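Local coordinates for protein valine-pyruvate aminotransferase (Salmonella typhimurium, PDB 3G7Q) that catalyses transfer of an amino group from L-valine to pyruvate, using pyridoxal 5'-phosphate and yielding L-alanine and 3-methyl-2-oxobutanoate, at residues 157-169 and 331-345. Residues are numbered along the deposited sequence; the frame is centred on the assembly and turned at random.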
loop_
_atom_site.group_PDB
_atom_site.type_symbol
_atom_site.label_atom_id
_atom_site.label_comp_id
_atom_site.label_asym_id
_atom_site.label_seq_id
_atom_site.Cartn_x
_atom_site.Cartn_y
_atom_site.Cartn_z
ATOM N N ASN A 157 6.320 -0.060 34.661
ATOM C CA ASN A 157 6.053 0.417 36.012
ATOM C C ASN A 157 4.967 1.479 35.885
ATOM O O ASN A 157 4.791 2.060 34.810
ATOM C CB ASN A 157 7.286 1.050 36.643
ATOM C CG ASN A 157 8.336 0.033 37.046
ATOM O OD1 ASN A 157 8.026 -1.113 37.337
ATOM N ND2 ASN A 157 9.585 0.475 37.100
ATOM N N ILE A 158 4.258 1.758 36.975
ATOM C CA ILE A 158 3.201 2.773 36.993
ATOM C C ILE A 158 3.539 3.844 38.021
ATOM O O ILE A 158 3.847 3.533 39.156
ATOM C CB ILE A 158 1.869 2.155 37.355
ATOM C CG1 ILE A 158 1.435 1.180 36.250
ATOM C CG2 ILE A 158 0.792 3.243 37.596
ATOM C CD1 ILE A 158 0.190 0.351 36.605
ATOM N N GLU A 159 3.507 5.100 37.602
ATOM C CA GLU A 159 3.705 6.246 38.488
ATOM C C GLU A 159 2.349 6.931 38.641
ATOM O O GLU A 159 1.776 7.351 37.635
ATOM C CB GLU A 159 4.663 7.229 37.851
ATOM C CG GLU A 159 4.836 8.538 38.636
ATOM C CD GLU A 159 5.718 9.567 37.943
ATOM O OE1 GLU A 159 5.876 9.556 36.693
ATOM O OE2 GLU A 159 6.203 10.456 38.678
ATOM N N LEU A 160 1.811 7.008 39.855
ATOM C CA LEU A 160 0.534 7.740 40.067
ATOM C C LEU A 160 0.839 9.229 40.074
ATOM O O LEU A 160 1.865 9.646 40.618
ATOM C CB LEU A 160 -0.149 7.299 41.349
ATOM C CG LEU A 160 -0.557 5.817 41.401
ATOM C CD1 LEU A 160 -1.092 5.428 42.790
ATOM C CD2 LEU A 160 -1.581 5.502 40.289
ATOM N N LEU A 161 -0.032 10.009 39.447
ATOM C CA LEU A 161 0.138 11.440 39.323
ATOM C C LEU A 161 -1.093 12.199 39.864
ATOM O O LEU A 161 -2.147 11.606 40.101
ATOM C CB LEU A 161 0.366 11.798 37.869
ATOM C CG LEU A 161 1.652 11.251 37.253
ATOM C CD1 LEU A 161 1.594 11.488 35.734
ATOM C CD2 LEU A 161 2.898 11.881 37.932
ATOM N N PRO A 162 -0.955 13.523 40.041
ATOM C CA PRO A 162 -2.115 14.273 40.513
ATOM C C PRO A 162 -3.307 14.265 39.567
ATOM O O PRO A 162 -3.222 13.916 38.384
ATOM C CB PRO A 162 -1.577 15.700 40.630
ATOM C CG PRO A 162 -0.102 15.486 40.911
ATOM C CD PRO A 162 0.227 14.399 39.933
ATOM N N GLU A 163 -4.441 14.694 40.106
ATOM C CA GLU A 163 -5.697 14.704 39.370
ATOM C C GLU A 163 -6.098 13.333 38.839
ATOM O O GLU A 163 -6.738 13.228 37.805
ATOM C CB GLU A 163 -5.712 15.776 38.276
ATOM C CG GLU A 163 -5.408 17.174 38.872
ATOM C CD GLU A 163 -5.753 18.343 37.977
ATOM O OE1 GLU A 163 -6.437 18.159 36.948
ATOM O OE2 GLU A 163 -5.338 19.490 38.328
ATOM N N GLY A 164 -5.763 12.285 39.575
ATOM C CA GLY A 164 -6.190 10.954 39.197
ATOM C C GLY A 164 -5.630 10.525 37.859
ATOM O O GLY A 164 -6.304 9.878 37.041
ATOM N N GLN A 165 -4.382 10.906 37.642
ATOM C CA GLN A 165 -3.687 10.535 36.413
ATOM C C GLN A 165 -2.565 9.553 36.738
ATOM O O GLN A 165 -2.311 9.237 37.906
ATOM C CB GLN A 165 -3.204 11.780 35.656
ATOM C CG GLN A 165 -4.373 12.588 35.127
ATOM C CD GLN A 165 -4.015 13.817 34.342
ATOM O OE1 GLN A 165 -2.847 14.091 34.037
ATOM N NE2 GLN A 165 -5.048 14.584 34.003
ATOM N N PHE A 166 -1.900 9.061 35.697
ATOM C CA PHE A 166 -0.785 8.144 35.904
ATOM C C PHE A 166 0.073 8.123 34.662
ATOM O O PHE A 166 -0.344 8.609 33.602
ATOM C CB PHE A 166 -1.253 6.739 36.291
ATOM C CG PHE A 166 -1.971 5.987 35.206
ATOM C CD1 PHE A 166 -3.288 6.268 34.908
ATOM C CD2 PHE A 166 -1.345 4.960 34.518
ATOM C CE1 PHE A 166 -3.966 5.557 33.963
ATOM C CE2 PHE A 166 -2.046 4.242 33.538
ATOM C CZ PHE A 166 -3.336 4.555 33.261
ATOM N N LYS A 167 1.261 7.534 34.792
ATOM C CA LYS A 167 2.189 7.461 33.682
ATOM C C LYS A 167 2.961 6.132 33.731
ATOM O O LYS A 167 3.453 5.725 34.788
ATOM C CB LYS A 167 3.183 8.625 33.757
ATOM C CG LYS A 167 4.209 8.641 32.644
ATOM C CD LYS A 167 5.060 9.912 32.633
ATOM C CE LYS A 167 6.258 9.805 31.664
ATOM N NZ LYS A 167 5.885 9.728 30.210
ATOM N N TYR A 168 3.017 5.459 32.600
ATOM C CA TYR A 168 3.785 4.234 32.484
ATOM C C TYR A 168 5.249 4.586 32.298
ATOM O O TYR A 168 5.588 5.581 31.639
ATOM C CB TYR A 168 3.336 3.413 31.303
ATOM C CG TYR A 168 1.939 2.818 31.400
ATOM C CD1 TYR A 168 1.596 1.957 32.435
ATOM C CD2 TYR A 168 1.016 3.053 30.424
ATOM C CE1 TYR A 168 0.317 1.369 32.512
ATOM C CE2 TYR A 168 -0.249 2.484 30.469
ATOM C CZ TYR A 168 -0.594 1.641 31.528
ATOM O OH TYR A 168 -1.848 1.091 31.586
ATOM N N HIS A 169 6.103 3.741 32.856
ATOM C CA HIS A 169 7.564 3.860 32.746
ATOM C C HIS A 169 8.206 2.531 32.376
ATOM O O HIS A 169 7.715 1.479 32.758
ATOM C CB HIS A 169 8.157 4.330 34.064
ATOM C CG HIS A 169 7.855 5.762 34.367
ATOM N ND1 HIS A 169 8.553 6.802 33.784
ATOM C CD2 HIS A 169 6.920 6.331 35.161
ATOM C CE1 HIS A 169 8.072 7.949 34.233
ATOM N NE2 HIS A 169 7.081 7.693 35.069
ATOM N N CYS A 331 -11.956 6.190 37.939
ATOM C CA CYS A 331 -11.264 6.318 36.649
ATOM C C CYS A 331 -9.960 7.092 36.742
ATOM O O CYS A 331 -9.965 8.293 37.033
ATOM C CB CYS A 331 -12.196 7.003 35.645
ATOM S SG CYS A 331 -11.535 7.082 33.928
ATOM N N LEU A 332 -8.845 6.396 36.530
ATOM C CA LEU A 332 -7.534 7.021 36.425
ATOM C C LEU A 332 -7.275 7.218 34.919
ATOM O O LEU A 332 -7.580 6.346 34.108
ATOM C CB LEU A 332 -6.447 6.193 37.074
ATOM C CG LEU A 332 -6.603 5.989 38.587
ATOM C CD1 LEU A 332 -5.558 5.041 39.160
ATOM C CD2 LEU A 332 -6.540 7.335 39.320
ATOM N N ILE A 333 -6.706 8.357 34.574
ATOM C CA ILE A 333 -6.494 8.740 33.183
ATOM C C ILE A 333 -5.005 8.827 32.936
ATOM O O ILE A 333 -4.293 9.522 33.655
ATOM C CB ILE A 333 -7.153 10.103 32.916
ATOM C CG1 ILE A 333 -8.672 10.055 33.208
ATOM C CG2 ILE A 333 -6.920 10.546 31.453
ATOM C CD1 ILE A 333 -9.376 11.460 33.144
ATOM N N HIS A 334 -4.492 8.135 31.922
ATOM C CA HIS A 334 -3.055 8.264 31.656
ATOM C C HIS A 334 -2.792 9.728 31.322
ATOM O O HIS A 334 -3.577 10.361 30.607
ATOM C CB HIS A 334 -2.581 7.397 30.496
ATOM C CG HIS A 334 -1.090 7.272 30.424
ATOM N ND1 HIS A 334 -0.281 8.289 29.962
ATOM C CD2 HIS A 334 -0.256 6.264 30.796
ATOM C CE1 HIS A 334 0.988 7.905 30.033
ATOM N NE2 HIS A 334 1.036 6.691 30.551
ATOM N N LYS A 335 -1.720 10.288 31.864
ATOM C CA LYS A 335 -1.367 11.683 31.528
ATOM C C LYS A 335 -1.351 11.860 30.009
ATOM O O LYS A 335 -0.693 11.136 29.306
ATOM C CB LYS A 335 -0.019 12.050 32.131
ATOM C CG LYS A 335 0.292 13.517 31.886
ATOM C CD LYS A 335 1.628 13.866 32.471
ATOM C CE LYS A 335 1.802 15.385 32.395
ATOM N NZ LYS A 335 3.089 15.762 33.026
ATOM N N PRO A 336 -2.152 12.792 29.485
ATOM C CA PRO A 336 -2.244 12.934 28.040
ATOM C C PRO A 336 -1.093 13.788 27.513
ATOM O O PRO A 336 -1.199 15.004 27.431
ATOM C CB PRO A 336 -3.611 13.622 27.860
ATOM C CG PRO A 336 -3.790 14.368 28.989
ATOM C CD PRO A 336 -3.101 13.685 30.170
ATOM N N GLU A 337 0.011 13.141 27.171
ATOM C CA GLU A 337 1.217 13.880 26.738
ATOM C C GLU A 337 1.292 14.114 25.228
ATOM O O GLU A 337 2.123 14.915 24.762
ATOM C CB GLU A 337 2.477 13.184 27.279
ATOM C CG GLU A 337 2.538 13.165 28.802
ATOM C CD GLU A 337 3.803 12.572 29.322
ATOM O OE1 GLU A 337 4.073 11.394 29.061
ATOM O OE2 GLU A 337 4.546 13.302 30.005
ATOM N N GLY A 338 0.399 13.495 24.467
ATOM C CA GLY A 338 0.320 13.672 23.046
ATOM C C GLY A 338 -0.667 12.700 22.463
ATOM O O GLY A 338 -1.333 11.943 23.193
ATOM N N ALA A 339 -0.749 12.700 21.136
ATOM C CA ALA A 339 -1.675 11.905 20.383
ATOM C C ALA A 339 -3.152 12.300 20.663
ATOM O O ALA A 339 -3.429 13.359 21.255
ATOM C CB ALA A 339 -1.424 10.354 20.529
ATOM N N ILE A 340 -4.052 11.466 20.186
ATOM C CA ILE A 340 -5.480 11.823 20.094
ATOM C C ILE A 340 -6.407 10.938 20.931
ATOM O O ILE A 340 -7.636 10.909 20.705
ATOM C CB ILE A 340 -5.926 11.797 18.586
ATOM C CG1 ILE A 340 -5.820 10.387 17.961
ATOM C CG2 ILE A 340 -5.124 12.873 17.774
ATOM C CD1 ILE A 340 -6.426 10.259 16.514
ATOM N N PHE A 341 -5.806 10.234 21.887
ATOM C CA PHE A 341 -6.529 9.290 22.722
ATOM C C PHE A 341 -6.452 9.610 24.207
ATOM O O PHE A 341 -5.548 10.283 24.657
ATOM C CB PHE A 341 -5.919 7.890 22.568
ATOM C CG PHE A 341 -5.790 7.446 21.136
ATOM C CD1 PHE A 341 -6.894 6.978 20.434
ATOM C CD2 PHE A 341 -4.585 7.562 20.481
ATOM C CE1 PHE A 341 -6.779 6.610 19.095
ATOM C CE2 PHE A 341 -4.470 7.190 19.117
ATOM C CZ PHE A 341 -5.544 6.727 18.444
ATOM N N LEU A 342 -7.428 9.088 24.937
ATOM C CA LEU A 342 -7.351 9.012 26.375
ATOM C C LEU A 342 -7.389 7.515 26.738
ATOM O O LEU A 342 -8.178 6.719 26.193
ATOM C CB LEU A 342 -8.453 9.791 27.079
ATOM C CG LEU A 342 -8.353 11.307 26.990
ATOM C CD1 LEU A 342 -9.629 11.953 27.607
ATOM C CD2 LEU A 342 -7.081 11.832 27.674
ATOM N N TRP A 343 -6.497 7.151 27.636
ATOM C CA TRP A 343 -6.389 5.779 28.145
ATOM C C TRP A 343 -6.920 5.807 29.558
ATOM O O TRP A 343 -6.340 6.469 30.463
ATOM C CB TRP A 343 -4.946 5.340 28.087
ATOM C CG TRP A 343 -4.595 3.975 28.587
ATOM C CD1 TRP A 343 -3.958 3.661 29.737
ATOM C CD2 TRP A 343 -4.759 2.739 27.870
ATOM N NE1 TRP A 343 -3.744 2.321 29.803
ATOM C CE2 TRP A 343 -4.219 1.727 28.671
ATOM C CE3 TRP A 343 -5.333 2.398 26.641
ATOM C CZ2 TRP A 343 -4.218 0.381 28.289
ATOM C CZ3 TRP A 343 -5.319 1.065 26.245
ATOM C CH2 TRP A 343 -4.766 0.077 27.071
ATOM N N LEU A 344 -8.013 5.064 29.741
ATOM C CA LEU A 344 -8.747 5.040 30.997
ATOM C C LEU A 344 -8.475 3.752 31.746
ATOM O O LEU A 344 -8.664 2.668 31.193
ATOM C CB LEU A 344 -10.244 5.155 30.735
ATOM C CG LEU A 344 -10.667 6.315 29.794
ATOM C CD1 LEU A 344 -12.197 6.323 29.581
ATOM C CD2 LEU A 344 -10.126 7.666 30.269
ATOM N N TRP A 345 -8.045 3.888 32.999
ATOM C CA TRP A 345 -7.791 2.772 33.893
ATOM C C TRP A 345 -8.828 2.811 35.017
ATOM O O TRP A 345 -8.762 3.676 35.878
ATOM C CB TRP A 345 -6.368 2.828 34.432
ATOM C CG TRP A 345 -6.030 1.818 35.487
ATOM C CD1 TRP A 345 -6.604 0.584 35.682
ATOM C CD2 TRP A 345 -4.956 1.914 36.438
ATOM N NE1 TRP A 345 -5.997 -0.053 36.748
ATOM C CE2 TRP A 345 -4.982 0.740 37.223
ATOM C CE3 TRP A 345 -3.989 2.883 36.710
ATOM C CZ2 TRP A 345 -4.080 0.515 38.263
ATOM C CZ3 TRP A 345 -3.095 2.659 37.777
ATOM C CH2 TRP A 345 -3.170 1.489 38.539
HETATM O O HOH W 1 7.082 12.626 29.551
#
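With chi1 at 68°, F166 puts CG between its own backbone N and carbonyl carbon, while H334 and W345 both set CG anti to the backbone N; these torsions bring three aromatic rings together on one face of a mixed beta-sheet. The protein has the class I and II aminotransferase domain, consistent with class I, and this sheet is separate from its seven-stranded mixed sheet. Here the hairpin 157-169 adds its second strand, 165-169, parallel to 332-334, whose other edge pairs antiparallel with 341-345. The join is short: I333 N gives a hydrogen bond to G164 O, F166 N a weak one to I333 O, and K335 N a nearly straight one to F166 O (2.8 Å, 170°).

F166 sits between two edges. H334 turns its ring edge to one face, with its CA on that same side, 4.0 Å from the ring centroid in a CH-pi contact; W345 brings its edge to the opposite face, CE3 lying over the ring centre. Farther along, I158 CG2 and L160 CD2 meet W345 CZ3, the former at 3.9 Å.

The H334 imidazole is gripped at both nitrogens. ND1 donates to K335 O, NE2 accepts from Y168 N at 3.1 Å, and F166 O stands over the ring centre. Y168 in turn takes a hydrogen bond on OH from W343 NE1 (2.9 Å), in the indole plane, and H383 also bonds to that hydroxyl.

From the middle of strand 165-169, K167 runs out extended and bends only at chi4 (67°), reaching E337, past the end of strand 332-334, in a salt bridge. N195 OD1 and V196 O also bind its ammonium, and a water spans NZ and E337 OE2. NZ meets E337 OE1 at 2.7 Å, on the oxygen's syn lone pair.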